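Local coordinates for malonate decarboxylase acyl carrier protein (Pseudomonas fluorescens, PDB 5VIT) that probably serves as the acyl carrier subunit of malonate decarboxylase, bearing acetyl and malonyl thioesters on a 2'-(5''-phosphoribosyl)-3'-dephospho-CoA prosthetic group, at residues 9-13 and 35-40; 14-19 and 30-34; 59-63 and 89-93. The contacts are given in a common frame with arbitrary orientation. Residue numbers count along the deposited sequence, not the author numbering.

Contact 1: residues 9-13 and 35-40; sequences PAGQP and GQPGKL
Run residues 9-13 extended and antiparallel to 35-40, whose chain bends through a type II beta turn from Gln36 to Lys39 with Pro37 at -48/141 and Gly38 at 80/-7; the turn's own bond, Lys39 N to Gln36 O, is weak at 3.0 Å. Gly38 bonds twice: Ala10 N gives to Gly38 O (2.9 Å) and Gly38 N to Gly11 O (2.8 Å), while Gly38 CA sits 2.9 Å from Ala10 O in a CA-H...O contact. This is where outermost strand 2-9 leaves its neighbour 39-46 in the sheet, Pro9 and Lys39 forming a non-hydrogen-bonded pair, CA-CA 5.0 Å. Ala10 CB points toward the partner and lies 3.9 Å from CB of Leu40, a t,p rotamer that reaches Ile73 and Phe63. Gln12 starts away, but chi1 of -122°, between wells, and chi2 of 43° bring OE1 to 3.4 Å from Pro37 CB. All three prolines pucker C-gamma endo, Pro13 CD lying 3.9 Å from Pro37 CB; Pro13 CB also sits 3.4 Å from Gly35 O.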
ATOM      1  N   PRO B   9      10.819  13.430 -20.525  1.00 43.36           N
ATOM      2  CA  PRO B   9      10.125  14.719 -20.541  1.00 44.98           C
ATOM      3  C   PRO B   9      10.097  15.309 -19.142  1.00 42.71           C
ATOM      4  O   PRO B   9       9.798  14.596 -18.183  1.00 43.72           O
ATOM      5  CB  PRO B   9       8.717  14.360 -21.033  1.00 43.44           C
ATOM      6  CG  PRO B   9       8.557  12.911 -20.674  1.00 45.29           C
ATOM      7  CD  PRO B   9       9.923  12.313 -20.870  1.00 33.85           C
ATOM      8  N   ALA B  10      10.417  16.592 -19.025  1.00 40.14           N
ATOM      9  CA  ALA B  10      10.426  17.245 -17.719  1.00 41.56           C
ATOM     10  C   ALA B  10       9.834  18.651 -17.808  1.00 38.76           C
ATOM     11  O   ALA B  10       9.464  19.111 -18.879  1.00 42.84           O
ATOM     12  CB  ALA B  10      11.839  17.288 -17.159  1.00 41.25           C
ATOM     13  N   GLY B  11       9.732  19.321 -16.671  1.00 43.46           N
ATOM     14  CA  GLY B  11       9.157  20.649 -16.621  1.00 41.19           C
ATOM     15  C   GLY B  11      10.240  21.706 -16.632  1.00 42.68           C
ATOM     16  O   GLY B  11      11.166  21.650 -17.445  1.00 42.65           O
ATOM     17  N   GLN B  12      10.117  22.666 -15.722  1.00 38.35           N
ATOM     18  CA  GLN B  12      11.055  23.774 -15.619  1.00 42.04           C
ATOM     19  C   GLN B  12      12.313  23.311 -14.883  1.00 46.70           C
ATOM     20  O   GLN B  12      12.261  22.365 -14.096  1.00 44.08           O
ATOM     21  CB  GLN B  12      10.388  24.953 -14.898  1.00 40.05           C
ATOM     22  CG  GLN B  12      10.338  26.259 -15.690  1.00 44.86           C
ATOM     23  CD  GLN B  12       9.951  26.087 -17.158  1.00 45.35           C
ATOM     24  OE1 GLN B  12      10.809  25.903 -18.023  1.00 48.77           O
ATOM     25  NE2 GLN B  12       8.662  26.170 -17.443  1.00 46.43           N
ATOM     26  N   PRO B  13      13.459  23.954 -15.146  1.00 49.56           N
ATOM     27  CA  PRO B  13      14.657  23.505 -14.426  1.00 45.52           C
ATOM     28  C   PRO B  13      14.500  23.576 -12.910  1.00 52.43           C
ATOM     29  O   PRO B  13      14.022  24.589 -12.378  1.00 45.10           O
ATOM     30  CB  PRO B  13      15.747  24.475 -14.902  1.00 44.81           C
ATOM     31  CG  PRO B  13      15.026  25.568 -15.630  1.00 49.63           C
ATOM     32  CD  PRO B  13      13.776  24.969 -16.164  1.00 46.72           C
ATOM     33  N   GLY B  35      18.737  21.433 -15.001  1.00 44.21           N
ATOM     34  CA  GLY B  35      18.857  21.037 -16.393  1.00 44.18           C
ATOM     35  C   GLY B  35      18.238  21.992 -17.406  1.00 47.36           C
ATOM     36  O   GLY B  35      17.970  23.154 -17.096  1.00 45.09           O
ATOM     37  N   GLN B  36      18.016  21.484 -18.618  1.00 50.31           N
ATOM     38  CA  GLN B  36      17.395  22.235 -19.715  1.00 51.98           C
ATOM     39  C   GLN B  36      15.894  21.990 -19.778  1.00 47.87           C
ATOM     40  O   GLN B  36      15.469  20.836 -19.855  1.00 47.43           O
ATOM     41  CB  GLN B  36      18.049  21.848 -21.053  1.00 52.55           C
ATOM     42  CG  GLN B  36      19.525  22.209 -21.099  1.00 57.44           C
ATOM     43  CD  GLN B  36      19.724  23.694 -20.828  1.00 63.02           C
ATOM     44  OE1 GLN B  36      19.065  24.545 -21.435  1.00 60.57           O
ATOM     45  NE2 GLN B  36      20.555  24.005 -19.839  1.00 69.86           N
ATOM     46  N   PRO B  37      15.092  23.071 -19.758  1.00 47.66           N
ATOM     47  CA  PRO B  37      13.624  22.995 -19.633  1.00 48.11           C
ATOM     48  C   PRO B  37      12.976  21.979 -20.587  1.00 48.55           C
ATOM     49  O   PRO B  37      13.419  21.832 -21.731  1.00 43.92           O
ATOM     50  CB  PRO B  37      13.162  24.429 -19.941  1.00 45.70           C
ATOM     51  CG  PRO B  37      14.383  25.164 -20.412  1.00 47.60           C
ATOM     52  CD  PRO B  37      15.566  24.460 -19.852  1.00 46.84           C
ATOM     53  N   GLY B  38      11.963  21.263 -20.091  1.00 39.24           N
ATOM     54  CA  GLY B  38      11.323  20.210 -20.852  1.00 41.31           C
ATOM     55  C   GLY B  38      12.058  18.873 -20.878  1.00 45.27           C
ATOM     56  O   GLY B  38      11.521  17.879 -21.379  1.00 44.73           O
ATOM     57  N   LYS B  39      13.274  18.835 -20.332  1.00 38.54           N
ATOM     58  CA  LYS B  39      14.131  17.663 -20.482  1.00 43.24           C
ATOM     59  C   LYS B  39      14.865  17.234 -19.195  1.00 45.56           C
ATOM     60  O   LYS B  39      15.405  18.052 -18.453  1.00 46.45           O
ATOM     61  CB  LYS B  39      15.148  17.928 -21.587  1.00 48.65           C
ATOM     62  CG  LYS B  39      15.752  16.685 -22.170  1.00 57.11           C
ATOM     63  CD  LYS B  39      16.875  17.024 -23.140  1.00 58.60           C
ATOM     64  CE  LYS B  39      16.373  17.826 -24.319  1.00 62.33           C
ATOM     65  NZ  LYS B  39      17.462  18.002 -25.317  1.00 67.79           N
ATOM     66  N   LEU B  40      14.868  15.935 -18.939  1.00 44.44           N
ATOM     67  CA  LEU B  40      15.623  15.365 -17.834  1.00 40.31           C
ATOM     68  C   LEU B  40      16.636  14.399 -18.406  1.00 41.20           C
ATOM     69  O   LEU B  40      16.253  13.377 -18.986  1.00 35.00           O
ATOM     70  CB  LEU B  40      14.706  14.642 -16.859  1.00 37.62           C
ATOM     71  CG  LEU B  40      15.381  13.881 -15.719  1.00 42.98           C
ATOM     72  CD1 LEU B  40      15.823  14.824 -14.613  1.00 41.21           C
ATOM     73  CD2 LEU B  40      14.429  12.845 -15.173  1.00 41.14           C
TER

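Contact 2: residues 14-19 and 30-34; sequences GRGRAL and VLLEP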
ATOM      1  N   GLY B  14      14.898  22.502 -12.225  1.00 49.75           N
ATOM      2  CA  GLY B  14      15.030  22.541 -10.777  1.00 52.78           C
ATOM      3  C   GLY B  14      16.037  23.636 -10.501  1.00 59.92           C
ATOM      4  O   GLY B  14      16.745  24.071 -11.421  1.00 55.77           O
ATOM      5  N   ARG B  15      16.135  24.121  -9.275  1.00 55.98           N
ATOM      6  CA  ARG B  15      17.021  25.263  -9.123  1.00 65.29           C
ATOM      7  C   ARG B  15      18.074  25.104  -8.031  1.00 62.13           C
ATOM      8  O   ARG B  15      19.023  25.883  -7.968  1.00 71.68           O
ATOM      9  CB  ARG B  15      16.204  26.540  -8.917  1.00 72.25           C
ATOM     10  CG  ARG B  15      15.795  26.884  -7.492  1.00 77.61           C
ATOM     11  CD  ARG B  15      14.581  27.823  -7.508  1.00 86.94           C
ATOM     12  NE  ARG B  15      13.323  27.129  -7.227  1.00 93.95           N
ATOM     13  CZ  ARG B  15      12.133  27.720  -7.177  1.00 91.95           C
ATOM     14  NH1 ARG B  15      12.025  29.016  -7.431  1.00 93.20           N
ATOM     15  NH2 ARG B  15      11.045  27.009  -6.901  1.00 91.52           N
ATOM     16  N   GLY B  16      17.963  24.069  -7.212  1.00 52.14           N
ATOM     17  CA  GLY B  16      19.061  23.746  -6.321  1.00 54.16           C
ATOM     18  C   GLY B  16      19.978  22.700  -6.932  1.00 51.25           C
ATOM     19  O   GLY B  16      19.794  22.301  -8.082  1.00 49.02           O
ATOM     20  N   ARG B  17      20.974  22.269  -6.163  1.00 47.87           N
ATOM     21  CA  ARG B  17      21.810  21.126  -6.526  1.00 43.72           C
ATOM     22  C   ARG B  17      21.803  20.136  -5.358  1.00 42.98           C
ATOM     23  O   ARG B  17      21.554  20.531  -4.218  1.00 39.54           O
ATOM     24  CB  ARG B  17      23.243  21.550  -6.814  1.00 42.40           C
ATOM     25  CG  ARG B  17      23.912  21.880  -5.519  1.00 45.04           C
ATOM     26  CD  ARG B  17      25.369  22.165  -5.599  1.00 44.30           C
ATOM     27  NE  ARG B  17      25.805  22.763  -6.838  1.00 41.31           N
ATOM     28  CZ  ARG B  17      27.070  23.113  -7.030  1.00 43.25           C
ATOM     29  NH1 ARG B  17      27.947  22.927  -6.050  1.00 39.86           N
ATOM     30  NH2 ARG B  17      27.452  23.658  -8.173  1.00 47.46           N
ATOM     31  N   ALA B  18      22.069  18.859  -5.627  1.00 37.86           N
ATOM     32  CA  ALA B  18      22.196  17.907  -4.527  1.00 36.73           C
ATOM     33  C   ALA B  18      23.107  16.734  -4.843  1.00 29.49           C
ATOM     34  O   ALA B  18      23.209  16.277  -5.977  1.00 32.06           O
ATOM     35  CB  ALA B  18      20.805  17.390  -4.094  1.00 37.73           C
ATOM     36  N   LEU B  19      23.771  16.245  -3.810  1.00 32.74           N
ATOM     37  CA  LEU B  19      24.526  15.016  -3.911  1.00 34.50           C
ATOM     38  C   LEU B  19      24.052  14.049  -2.830  1.00 33.88           C
ATOM     39  O   LEU B  19      24.040  14.392  -1.649  1.00 37.21           O
ATOM     40  CB  LEU B  19      26.021  15.267  -3.762  1.00 31.32           C
ATOM     41  CG  LEU B  19      26.713  13.931  -3.457  1.00 34.09           C
ATOM     42  CD1 LEU B  19      27.308  13.279  -4.703  1.00 30.94           C
ATOM     43  CD2 LEU B  19      27.718  14.079  -2.348  1.00 31.25           C
ATOM     44  N   VAL B  30      24.309   9.913  -6.304  1.00 26.39           N
ATOM     45  CA  VAL B  30      23.535  10.577  -7.330  1.00 30.75           C
ATOM     46  C   VAL B  30      23.804  12.082  -7.258  1.00 32.01           C
ATOM     47  O   VAL B  30      23.646  12.702  -6.203  1.00 30.14           O
ATOM     48  CB  VAL B  30      22.010  10.281  -7.185  1.00 28.05           C
ATOM     49  CG1 VAL B  30      21.225  11.024  -8.236  1.00 27.80           C
ATOM     50  CG2 VAL B  30      21.734   8.780  -7.312  1.00 29.96           C
ATOM     51  N   LEU B  31      24.246  12.652  -8.375  1.00 28.02           N
ATOM     52  CA  LEU B  31      24.428  14.098  -8.491  1.00 31.88           C
ATOM     53  C   LEU B  31      23.205  14.664  -9.192  1.00 31.95           C
ATOM     54  O   LEU B  31      22.793  14.139 -10.224  1.00 37.21           O
ATOM     55  CB  LEU B  31      25.687  14.448  -9.292  1.00 32.63           C
ATOM     56  CG  LEU B  31      27.134  14.224  -8.830  1.00 33.62           C
ATOM     57  CD1 LEU B  31      27.544  15.288  -7.839  1.00 35.18           C
ATOM     58  CD2 LEU B  31      27.385  12.823  -8.286  1.00 30.62           C
ATOM     59  N   LEU B  32      22.613  15.714  -8.644  1.00 34.18           N
ATOM     60  CA  LEU B  32      21.455  16.326  -9.282  1.00 38.09           C
ATOM     61  C   LEU B  32      21.665  17.829  -9.417  1.00 37.44           C
ATOM     62  O   LEU B  32      21.860  18.514  -8.416  1.00 35.92           O
ATOM     63  CB  LEU B  32      20.166  16.033  -8.494  1.00 34.89           C
ATOM     64  CG  LEU B  32      19.863  14.571  -8.160  1.00 34.31           C
ATOM     65  CD1 LEU B  32      20.419  14.170  -6.772  1.00 30.94           C
ATOM     66  CD2 LEU B  32      18.374  14.324  -8.250  1.00 25.75           C
ATOM     67  N   GLU B  33      21.627  18.321 -10.658  1.00 38.26           N
ATOM     68  CA  GLU B  33      21.873  19.735 -10.974  1.00 42.60           C
ATOM     69  C   GLU B  33      20.809  20.272 -11.934  1.00 43.65           C
ATOM     70  O   GLU B  33      20.209  19.505 -12.692  1.00 38.72           O
ATOM     71  CB  GLU B  33      23.259  19.932 -11.604  1.00 39.62           C
ATOM     72  CG  GLU B  33      24.444  19.396 -10.799  1.00 46.34           C
ATOM     73  CD  GLU B  33      25.774  19.493 -11.571  1.00 45.05           C
ATOM     74  OE1 GLU B  33      26.288  20.617 -11.724  1.00 45.86           O
ATOM     75  OE2 GLU B  33      26.289  18.449 -12.036  1.00 47.36           O
ATOM     76  N   PRO B  34      20.578  21.594 -11.919  1.00 44.80           N
ATOM     77  CA  PRO B  34      19.539  22.125 -12.809  1.00 45.43           C
ATOM     78  C   PRO B  34      19.798  21.777 -14.272  1.00 39.28           C
ATOM     79  O   PRO B  34      20.942  21.787 -14.714  1.00 40.88           O
ATOM     80  CB  PRO B  34      19.599  23.643 -12.571  1.00 46.40           C
ATOM     81  CG  PRO B  34      20.828  23.893 -11.766  1.00 45.91           C
ATOM     82  CD  PRO B  34      21.142  22.632 -11.036  1.00 40.89           C
TER
HETATM   83  O   HOH W   1      26.397  22.390 -10.067  1.00 42.21           O
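Start at Ala18 and Leu32, where the backbone is fully paired: Ala18 N gives its hydrogen to Leu32 O at 2.8 Å, and Leu32 N returns one to Ala18 O, also at 2.8 Å. Those carbonyls take CA-H...O contacts as well, Leu32 O from Arg17 CA at 3.2 Å and Ala18 O from Leu31 CA at 3.5 Å. One residue along, Leu19 and Leu31 form a non-hydrogen-bonded pair, with Leu19 CA 3.4 Å from Val30 O. This is the antiparallel beta hairpin of strands 18-21 and 27-34, whose next rung toward the loop is Val30 with Val20. Leu31 and Glu33 use their backbones on the other edge of the strand, bonding to Asp74 and Leu72 of strand 71-78. The ladder fades toward Pro34, which has no N-H to offer: Gly16 O meets Pro34 CD at 3.3 Å instead, and Gly14 O lies 3.1 Å from Pro34 CB. Ala18 CB and Leu32 CD1, 4.2 Å apart, are on the sheet face packed by helix 82-96; on the opposite face Leu19 CD1 touches Leu31 CD2 at 3.6 Å. At the exposed surface, Arg17 and Glu33 are joined through one water, which accepts a weak bond from Arg17 NH2 at 2.5 Å and donates to Glu33 OE1 at 2.4 Å.

Contact 3: residues 59-63 and 89-93; sequences FERLF and LEQGF
Two helices, 52-62 and 82-96, lie side by side on one face of the mixed beta sheet, and here the last turn of the first meets the middle of the second in a two-layer alpha/beta fold. Keep 59-62 and 89-93 helical and let Phe63, at -103/11, be the first residue to leave helical angles. The closest CA atoms, of Leu62 and Glu90, are 8.6 Å apart, and no hydrogen bond crosses; side chains fill the space. Leu62, a t,p rotamer pointing toward the partner, is the bump: CD2 enters between Leu89 CD1 (4.0 Å) and Phe93 CE1 (4.4 Å), while CD1 rests 4.0 Å from CG of Glu90, whose carboxylate forms a salt bridge with Arg86. In return Leu89, m,t, pushes its CD1 into the notch between Leu62 and Phe59. Phe59 and Phe63, four residues apart, both with chi1 m and chi2 near 137°, also pack on strand 39-46, so each belongs to sheet and helix interfaces at once; Phe93 (m, chi2 99°) reaches Leu71 and Ile73. The Phe63 and Phe93 rings meet obliquely, centroids 5.9 Å apart and planes at 72°, with Phe63 CE2 3.7 Å from Phe93 CZ. Toward the start of both segments, Leu89 CD1 touches the edge of the Phe59 ring, 3.6 Å from CE2.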
ATOM      1  N   PHE B  59      13.253   4.165 -13.845  1.00 30.00           N
ATOM      2  CA  PHE B  59      12.946   5.561 -14.164  1.00 29.53           C
ATOM      3  C   PHE B  59      11.526   5.741 -14.704  1.00 29.23           C
ATOM      4  O   PHE B  59      10.860   6.741 -14.425  1.00 32.52           O
ATOM      5  CB  PHE B  59      13.946   6.096 -15.192  1.00 32.60           C
ATOM      6  CG  PHE B  59      15.360   6.164 -14.690  1.00 34.93           C
ATOM      7  CD1 PHE B  59      16.414   5.780 -15.500  1.00 34.39           C
ATOM      8  CD2 PHE B  59      15.639   6.638 -13.425  1.00 34.85           C
ATOM      9  CE1 PHE B  59      17.715   5.857 -15.051  1.00 30.43           C
ATOM     10  CE2 PHE B  59      16.945   6.712 -12.972  1.00 36.87           C
ATOM     11  CZ  PHE B  59      17.980   6.320 -13.784  1.00 32.97           C
ATOM     12  N   GLU B  60      11.078   4.787 -15.509  1.00 29.73           N
ATOM     13  CA  GLU B  60       9.737   4.851 -16.060  1.00 32.00           C
ATOM     14  C   GLU B  60       8.708   4.950 -14.942  1.00 33.20           C
ATOM     15  O   GLU B  60       7.798   5.760 -15.011  1.00 35.10           O
ATOM     16  CB  GLU B  60       9.450   3.635 -16.926  1.00 32.57           C
ATOM     17  CG  GLU B  60       9.974   3.757 -18.330  1.00 36.19           C
ATOM     18  CD  GLU B  60       9.854   2.456 -19.098  1.00 39.45           C
ATOM     19  OE1 GLU B  60       9.327   1.465 -18.532  1.00 38.35           O
ATOM     20  OE2 GLU B  60      10.300   2.424 -20.263  1.00 46.34           O
ATOM     21  N   ARG B  61       8.879   4.127 -13.907  1.00 34.71           N
ATOM     22  CA  ARG B  61       7.956   4.085 -12.778  1.00 29.56           C
ATOM     23  C   ARG B  61       8.069   5.304 -11.922  1.00 34.27           C
ATOM     24  O   ARG B  61       7.072   5.842 -11.432  1.00 42.56           O
ATOM     25  CB  ARG B  61       8.220   2.861 -11.930  1.00 34.52           C
ATOM     26  CG  ARG B  61       7.938   1.609 -12.676  1.00 36.80           C
ATOM     27  CD  ARG B  61       7.737   0.522 -11.715  1.00 35.54           C
ATOM     28  NE  ARG B  61       7.342  -0.693 -12.398  1.00 39.71           N
ATOM     29  CZ  ARG B  61       6.955  -1.781 -11.754  1.00 34.26           C
ATOM     30  NH1 ARG B  61       6.910  -1.750 -10.427  1.00 27.77           N
ATOM     31  NH2 ARG B  61       6.614  -2.873 -12.430  1.00 32.78           N
ATOM     32  N   LEU B  62       9.303   5.733 -11.724  1.00 33.31           N
ATOM     33  CA  LEU B  62       9.564   6.919 -10.945  1.00 35.80           C
ATOM     34  C   LEU B  62       8.858   8.150 -11.559  1.00 38.34           C
ATOM     35  O   LEU B  62       8.288   8.973 -10.843  1.00 35.96           O
ATOM     36  CB  LEU B  62      11.073   7.119 -10.849  1.00 35.37           C
ATOM     37  CG  LEU B  62      11.615   8.086  -9.815  1.00 40.28           C
ATOM     38  CD1 LEU B  62      11.209   7.660  -8.406  1.00 37.25           C
ATOM     39  CD2 LEU B  62      13.131   8.171  -9.982  1.00 37.87           C
ATOM     40  N   PHE B  63       8.871   8.255 -12.885  1.00 34.70           N
ATOM     41  CA  PHE B  63       8.341   9.451 -13.550  1.00 39.61           C
ATOM     42  C   PHE B  63       6.949   9.265 -14.185  1.00 42.62           C
ATOM     43  O   PHE B  63       6.475  10.133 -14.923  1.00 38.14           O
ATOM     44  CB  PHE B  63       9.342   9.923 -14.612  1.00 38.30           C
ATOM     45  CG  PHE B  63      10.731  10.117 -14.076  1.00 38.26           C
ATOM     46  CD1 PHE B  63      11.835   9.655 -14.778  1.00 36.22           C
ATOM     47  CD2 PHE B  63      10.933  10.749 -12.857  1.00 34.63           C
ATOM     48  CE1 PHE B  63      13.114   9.815 -14.269  1.00 34.40           C
ATOM     49  CE2 PHE B  63      12.207  10.914 -12.346  1.00 37.06           C
ATOM     50  CZ  PHE B  63      13.298  10.445 -13.051  1.00 35.05           C
ATOM     51  N   LEU B  89      17.267   8.066  -5.216  1.00 34.44           N
ATOM     52  CA  LEU B  89      16.793   8.993  -6.222  1.00 31.00           C
ATOM     53  C   LEU B  89      15.716   9.873  -5.614  1.00 37.06           C
ATOM     54  O   LEU B  89      15.665  11.074  -5.884  1.00 34.02           O
ATOM     55  CB  LEU B  89      16.274   8.244  -7.448  1.00 28.19           C
ATOM     56  CG  LEU B  89      17.352   7.898  -8.471  1.00 28.54           C
ATOM     57  CD1 LEU B  89      16.882   6.822  -9.424  1.00 27.52           C
ATOM     58  CD2 LEU B  89      17.694   9.166  -9.224  1.00 30.70           C
ATOM     59  N   GLU B  90      14.864   9.278  -4.774  1.00 37.58           N
ATOM     60  CA  GLU B  90      13.805  10.041  -4.121  1.00 33.87           C
ATOM     61  C   GLU B  90      14.414  10.991  -3.086  1.00 37.77           C
ATOM     62  O   GLU B  90      13.976  12.143  -2.976  1.00 38.45           O
ATOM     63  CB  GLU B  90      12.755   9.100  -3.502  1.00 40.26           C
ATOM     64  CG  GLU B  90      11.815   8.466  -4.559  1.00 47.12           C
ATOM     65  CD  GLU B  90      11.044   7.227  -4.069  1.00 51.43           C
ATOM     66  OE1 GLU B  90      11.577   6.473  -3.218  1.00 54.96           O
ATOM     67  OE2 GLU B  90       9.916   6.985  -4.565  1.00 45.26           O
ATOM     68  N   GLN B  91      15.443  10.535  -2.364  1.00 35.36           N
ATOM     69  CA  GLN B  91      16.199  11.409  -1.454  1.00 34.01           C
ATOM     70  C   GLN B  91      16.821  12.619  -2.176  1.00 36.11           C
ATOM     71  O   GLN B  91      16.800  13.751  -1.676  1.00 36.06           O
ATOM     72  CB  GLN B  91      17.318  10.633  -0.759  1.00 38.23           C
ATOM     73  CG  GLN B  91      16.866   9.499   0.154  1.00 49.64           C
ATOM     74  CD  GLN B  91      18.047   8.740   0.777  1.00 55.63           C
ATOM     75  OE1 GLN B  91      19.211   8.906   0.367  1.00 48.09           O
ATOM     76  NE2 GLN B  91      17.745   7.891   1.764  1.00 56.78           N
ATOM     77  N   GLY B  92      17.401  12.358  -3.345  1.00 36.63           N
ATOM     78  CA  GLY B  92      17.979  13.403  -4.167  1.00 36.62           C
ATOM     79  C   GLY B  92      16.953  14.430  -4.624  1.00 35.81           C
ATOM     80  O   GLY B  92      17.165  15.629  -4.462  1.00 36.51           O
ATOM     81  N   PHE B  93      15.839  13.959  -5.183  1.00 36.31           N
ATOM     82  CA  PHE B  93      14.764  14.847  -5.654  1.00 35.26           C
ATOM     83  C   PHE B  93      14.179  15.661  -4.516  1.00 41.40           C
ATOM     84  O   PHE B  93      13.802  16.815  -4.714  1.00 43.94           O
ATOM     85  CB  PHE B  93      13.650  14.051  -6.348  1.00 32.62           C
ATOM     86  CG  PHE B  93      13.931  13.752  -7.800  1.00 34.66           C
ATOM     87  CD1 PHE B  93      14.430  12.514  -8.189  1.00 33.33           C
ATOM     88  CD2 PHE B  93      13.705  14.712  -8.779  1.00 28.96           C
ATOM     89  CE1 PHE B  93      14.687  12.230  -9.525  1.00 31.93           C
ATOM     90  CE2 PHE B  93      13.965  14.438 -10.114  1.00 31.04           C
ATOM     91  CZ  PHE B  93      14.456  13.196 -10.491  1.00 31.02           C
TER

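The three centres lie 13 to 14 Å apart, held together by the sheet and the helices on it. Contact 2 is nested inside the loop that contact 1 closes, and their segments run directly into one another. Contact 3 follows later in the chain but packs against both: Leu40 CD2 of contact 1 reaches Phe63 CZ at 3.4 Å, and Leu32 CD1 of contact 2 sits 3.7 Å from Gly92 CA, with Val30 CG1 4.1 Å from Leu89 CD2. Ser25, the predicted attachment site of the prosthetic group, falls in the turn of the hairpin that contact 2 joins; the group is absent from this model.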